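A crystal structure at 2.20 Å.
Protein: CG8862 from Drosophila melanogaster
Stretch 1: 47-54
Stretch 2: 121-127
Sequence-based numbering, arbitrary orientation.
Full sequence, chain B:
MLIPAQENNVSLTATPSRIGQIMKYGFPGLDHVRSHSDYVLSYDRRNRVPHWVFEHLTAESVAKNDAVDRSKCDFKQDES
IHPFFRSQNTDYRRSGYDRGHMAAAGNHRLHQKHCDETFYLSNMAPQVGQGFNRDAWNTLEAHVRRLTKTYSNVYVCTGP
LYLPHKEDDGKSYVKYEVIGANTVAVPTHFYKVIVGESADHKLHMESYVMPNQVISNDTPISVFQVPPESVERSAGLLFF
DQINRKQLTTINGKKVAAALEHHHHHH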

# COMPACT_ATOMS: atom_id res chain seq x y z
N ASN B 47 2.78 4.45 5.27
CA ASN B 47 3.97 3.62 5.38
C ASN B 47 5.11 4.31 6.13
O ASN B 47 6.08 3.67 6.52
CB ASN B 47 4.40 3.14 4.00
CG ASN B 47 3.52 1.98 3.50
OD1 ASN B 47 3.14 1.11 4.28
ND2 ASN B 47 3.24 1.94 2.20
N ARG B 48 4.94 5.60 6.36
CA ARG B 48 5.91 6.43 7.09
C ARG B 48 7.27 6.54 6.37
O ARG B 48 8.31 6.65 7.03
CB ARG B 48 6.06 5.97 8.56
CG ARG B 48 4.92 6.39 9.52
CD ARG B 48 3.65 5.64 9.25
NE ARG B 48 2.93 5.20 10.45
CZ ARG B 48 1.60 5.21 10.57
NH1 ARG B 48 0.84 5.68 9.58
NH2 ARG B 48 1.02 4.77 11.68
N VAL B 49 7.23 6.52 5.03
CA VAL B 49 8.39 6.68 4.14
C VAL B 49 7.92 7.45 2.89
O VAL B 49 6.73 7.66 2.73
CB VAL B 49 8.99 5.30 3.69
CG1 VAL B 49 9.40 4.46 4.88
CG2 VAL B 49 8.01 4.51 2.83
N PRO B 50 8.85 7.89 2.01
CA PRO B 50 8.33 8.51 0.78
C PRO B 50 7.54 7.55 -0.13
O PRO B 50 7.79 6.36 -0.12
CB PRO B 50 9.60 8.96 0.05
CG PRO B 50 10.65 9.06 1.10
CD PRO B 50 10.32 7.96 2.07
N HIS B 51 6.59 8.07 -0.89
CA HIS B 51 6.19 7.39 -2.13
C HIS B 51 7.34 7.51 -3.13
O HIS B 51 7.69 6.55 -3.78
CB HIS B 51 4.96 8.03 -2.76
CG HIS B 51 3.68 7.81 -2.01
ND1 HIS B 51 3.09 6.57 -1.89
CD2 HIS B 51 2.84 8.69 -1.39
CE1 HIS B 51 1.95 6.70 -1.22
NE2 HIS B 51 1.78 7.97 -0.90
N TRP B 52 7.89 8.72 -3.27
CA TRP B 52 8.96 9.01 -4.22
C TRP B 52 9.67 10.30 -3.84
O TRP B 52 9.13 11.14 -3.08
CB TRP B 52 8.44 9.11 -5.68
CG TRP B 52 7.28 10.07 -5.92
CD1 TRP B 52 5.96 9.75 -5.96
CD2 TRP B 52 7.36 11.48 -6.18
NE1 TRP B 52 5.20 10.87 -6.20
CE2 TRP B 52 6.03 11.95 -6.34
CE3 TRP B 52 8.40 12.40 -6.26
CZ2 TRP B 52 5.73 13.29 -6.59
CZ3 TRP B 52 8.10 13.75 -6.51
CH2 TRP B 52 6.78 14.17 -6.66
N VAL B 53 10.90 10.46 -4.33
CA VAL B 53 11.53 11.76 -4.34
C VAL B 53 11.98 12.06 -5.78
O VAL B 53 12.13 11.13 -6.59
CB VAL B 53 12.75 11.86 -3.38
CG1 VAL B 53 12.35 11.61 -1.95
CG2 VAL B 53 13.85 10.89 -3.81
N PHE B 54 12.17 13.34 -6.09
CA PHE B 54 12.59 13.75 -7.41
C PHE B 54 13.76 14.73 -7.32
O PHE B 54 13.80 15.62 -6.46
CB PHE B 54 11.43 14.36 -8.21
CG PHE B 54 11.38 13.90 -9.63
CD1 PHE B 54 10.49 12.92 -10.03
CD2 PHE B 54 12.30 14.40 -10.56
CE1 PHE B 54 10.48 12.45 -11.35
CE2 PHE B 54 12.30 13.94 -11.87
CZ PHE B 54 11.39 12.95 -12.27
N LEU B 121 13.85 12.60 8.53
CA LEU B 121 13.38 11.22 8.51
C LEU B 121 12.26 10.95 7.51
O LEU B 121 12.00 9.79 7.18
CB LEU B 121 12.94 10.78 9.91
CG LEU B 121 14.12 10.67 10.88
CD1 LEU B 121 13.62 10.57 12.31
CD2 LEU B 121 15.02 9.48 10.52
N SER B 122 11.60 12.00 7.02
CA SER B 122 10.62 11.82 5.95
C SER B 122 11.26 11.48 4.61
O SER B 122 10.56 11.04 3.70
CB SER B 122 9.72 13.04 5.82
OG SER B 122 10.48 14.20 5.63
N ASN B 123 12.58 11.69 4.50
CA ASN B 123 13.33 11.33 3.30
C ASN B 123 13.94 9.93 3.44
O ASN B 123 14.65 9.46 2.56
CB ASN B 123 14.40 12.40 2.98
CG ASN B 123 15.22 12.09 1.69
OD1 ASN B 123 14.66 11.76 0.64
ND2 ASN B 123 16.55 12.20 1.79
N MET B 124 13.62 9.25 4.54
CA MET B 124 14.24 7.96 4.86
C MET B 124 13.31 6.78 4.68
O MET B 124 12.10 6.89 4.87
CB MET B 124 14.76 7.93 6.31
CG MET B 124 15.72 9.04 6.65
SD MET B 124 17.25 8.88 5.72
CE MET B 124 17.73 10.59 5.65
N ALA B 125 13.90 5.64 4.32
CA ALA B 125 13.22 4.35 4.40
C ALA B 125 14.19 3.31 4.94
O ALA B 125 15.41 3.43 4.74
CB ALA B 125 12.66 3.90 3.03
N PRO B 126 13.67 2.31 5.67
CA PRO B 126 14.52 1.25 6.19
C PRO B 126 15.20 0.50 5.07
O PRO B 126 14.54 -0.05 4.18
CB PRO B 126 13.55 0.35 6.97
CG PRO B 126 12.43 1.26 7.34
CD PRO B 126 12.28 2.16 6.13
N GLN B 127 16.53 0.51 5.10
CA GLN B 127 17.33 -0.23 4.14
C GLN B 127 18.32 -1.09 4.89
O GLN B 127 18.87 -0.67 5.92
CB GLN B 127 18.08 0.73 3.23
CG GLN B 127 17.16 1.62 2.39
CD GLN B 127 17.93 2.43 1.37
OE1 GLN B 127 18.97 2.99 1.67
NE2 GLN B 127 17.41 2.49 0.15
O HOH W 1 10.97 6.89 7.45

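What holds two crossing stretches together when no direct hydrogen bond joins them? The touching parts run at 104° to each other, so their backbones cannot pair as neighbouring strands over any length, and the contact gathers around V49 and P50. It is small, burying 248 Å² with both sides summed, and it rests on apolar packing, carbons set against carbonyl oxygens, and one bridging water. That water lies between two carbonyls, 2.7 Å from R48 O and 2.8 Å from M124 O, and is placed to donate to either, though with more acceptors in reach than protons it need not serve both at once. The two carbonyl oxygens, R48 O and M124 O, are 4.4 Å apart; since neither can donate to the other, a water between them can bridge the two.

How does V49 reach the other stretch when its CA-to-CB bond points only sideways to it? The answer lies in its chi1 of -58°, the m rotamer, which sets CG1 beside the strand of the second stretch, 124-127. From there V49 CG1 lies 3.8 Å from A125 CB and 3.9 Å from P126 CD, both ordinary van der Waals distances, and 3.6 Å from M124 O. The other methyl, CG2, is directed away from A125. The fit is one of small parts: the CA atoms of V49 and A125 are 5.4 Å apart, and the single methyl of alanine meets the valine branch within that space. P126 adds its ring carbon CD, held in place by ring closure.

Why does a proline suit position 50? Its ring, puckered C-gamma exo, lies against backbone carbonyls, with P50 CG 3.3 Å from S122 O and P50 CD 3.5 Å from M124 O. Proline has no amide hydrogen; it is the ring carbons that meet these oxygens. S122 O belongs to a 3-10 segment, 121-123, in which M124 N hydrogen-bonds to L121 O at 3.1 Å; M124 O belongs to the strand that follows. P50 and V49 give up similar areas to the contact, 49 and 51 Å², the largest shares of any residues in the two stretches.

What do the remaining side chains contribute? N123 starts in the wrong direction, its CA-to-CB bond pointing away from the first stretch, yet the end of the side chain comes nearer. With chi1 at -179° (t) and chi2 at 48°, N123 OD1 arrives 3.5 Å from V53 CG1. V53 does point toward the second stretch, and its m rotamer, at -61°, presents that methyl to the amide. The valine cannot satisfy a polar group, but both OD1 and ND2 of N123 are hydrogen-bonded elsewhere in the structure, so the asparagine can be buried here. M124 takes part through its backbone oxygen instead: its CA-to-CB bond points away, and its side chain makes no contact with the first stretch.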